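Local coordinates for xylose isomerase domain protein (Alicyclobacillus acidocaldarius subsp. acidocaldarius, PDB 3U0H) that probably acts as a sugar isomerase of the xylose isomerase-like family, folded as a TIM barrel, at residues F155-S158 against L159-K163. Residues are numbered along the deposited sequence; the frame is centred on the assembly and turned at random.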
# COMPACT_ATOMS: atom_id res chain seq x y z
N PHE A 155 19.10 -15.31 14.40
CA PHE A 155 17.91 -14.57 14.03
C PHE A 155 17.42 -13.71 15.21
O PHE A 155 18.26 -13.15 15.88
CB PHE A 155 16.84 -15.49 13.46
CG PHE A 155 15.74 -14.78 12.79
CD1 PHE A 155 15.99 -13.65 11.98
CD2 PHE A 155 14.43 -15.17 13.00
CE1 PHE A 155 14.95 -12.98 11.37
CE2 PHE A 155 13.40 -14.47 12.37
CZ PHE A 155 13.68 -13.40 11.54
N VAL A 156 16.14 -13.63 15.48
CA VAL A 156 15.61 -12.78 16.56
C VAL A 156 15.77 -13.42 17.93
O VAL A 156 15.26 -14.51 18.15
CB VAL A 156 14.11 -12.45 16.34
CG1 VAL A 156 13.47 -11.71 17.52
CG2 VAL A 156 13.99 -11.62 15.06
N GLN A 157 16.39 -12.70 18.86
CA GLN A 157 16.66 -13.19 20.25
C GLN A 157 16.23 -12.25 21.34
O GLN A 157 16.51 -12.49 22.54
CB GLN A 157 18.14 -13.50 20.41
CG GLN A 157 18.57 -14.65 19.51
CD GLN A 157 20.05 -14.81 19.40
OE1 GLN A 157 20.82 -14.22 20.16
NE2 GLN A 157 20.46 -15.66 18.48
N SER A 158 15.44 -11.26 20.94
CA SER A 158 15.07 -10.18 21.82
C SER A 158 14.05 -9.26 21.19
O SER A 158 13.88 -9.22 19.97
CB SER A 158 16.31 -9.34 22.12
OG SER A 158 16.64 -8.55 20.95
N LEU A 159 13.43 -8.47 22.04
CA LEU A 159 12.52 -7.45 21.61
C LEU A 159 13.18 -6.43 20.68
O LEU A 159 12.59 -6.04 19.70
CB LEU A 159 11.95 -6.74 22.83
CG LEU A 159 11.04 -5.57 22.50
CD1 LEU A 159 9.88 -6.12 21.61
CD2 LEU A 159 10.56 -4.87 23.79
N ALA A 160 14.39 -6.00 21.00
CA ALA A 160 15.16 -5.04 20.13
C ALA A 160 15.34 -5.63 18.72
O ALA A 160 15.13 -4.97 17.72
CB ALA A 160 16.54 -4.64 20.74
N ASP A 161 15.71 -6.89 18.66
CA ASP A 161 15.81 -7.59 17.37
C ASP A 161 14.45 -7.60 16.64
O ASP A 161 14.37 -7.29 15.44
CB ASP A 161 16.23 -9.05 17.54
CG ASP A 161 17.68 -9.22 17.97
OD1 ASP A 161 18.41 -8.23 18.10
OD2 ASP A 161 18.05 -10.40 18.23
N LEU A 162 13.41 -8.01 17.36
CA LEU A 162 12.08 -8.06 16.79
C LEU A 162 11.65 -6.71 16.21
O LEU A 162 11.02 -6.68 15.15
CB LEU A 162 11.04 -8.52 17.81
CG LEU A 162 9.58 -8.61 17.29
CD1 LEU A 162 9.45 -9.51 16.08
CD2 LEU A 162 8.62 -9.08 18.41
N LYS A 163 11.97 -5.61 16.91
CA LYS A 163 11.60 -4.31 16.40
C LYS A 163 12.28 -3.97 15.08
O LYS A 163 11.67 -3.30 14.24
CB LYS A 163 11.97 -3.22 17.35
CG LYS A 163 11.07 -3.04 18.54
CD LYS A 163 11.77 -2.01 19.44
CE LYS A 163 10.81 -1.22 20.31
NZ LYS A 163 11.53 -0.43 21.36
O HOH W 1 20.01 -12.02 17.30
O HOH W 2 19.69 -9.70 20.49
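Asp-161 OD2 takes three hydrogen bonds. One comes from the backbone of the preceding loop: Gln-157 N donates to Asp-161 OD2 at 2.9 Å. The donor meets the anti side of the carboxylate, 17° out of its plane. The other two come from waters. One of these also reaches Phe-155 O at a short distance; the second also bonds Ser-158 OG, over a longer 3.3 Å. Asp-161 CG lies beside its own backbone N, which turns the carboxylate back over the loop. The other oxygen, OD1, forms a salt bridge with Arg-115 of the second subunit, so one side chain serves both the helix start and the subunit interface.

Ser-158 is the N-cap of helix 159-169, which follows the short strand 153-154 and comes in sequence between strands 137-141 and 174-179 of the TIM barrel. Ser-158 OG accepts from Asp-161 N at 3.0 Å in a nearly straight bond (168°). A chi1 of 73° sets OG between the backbone N and the carbonyl carbon, facing the first turn. Leu-162 N donates to Ser-158 O at 2.9 Å, an i to i+4 bond at the start of the helix. With an alanine in place of Asp-161, Gln-157 N is likely to lose its acceptor and Arg-115 of the second subunit this charge mate.

Next to the carboxylate, Val-156 CG1 packs against Asp-161 CB at 3.8 Å and Leu-162 CB at 4.0 Å. Val-156 CG2 sits over the centre of one face of the Phe-155 ring, 3.8 Å above its plane.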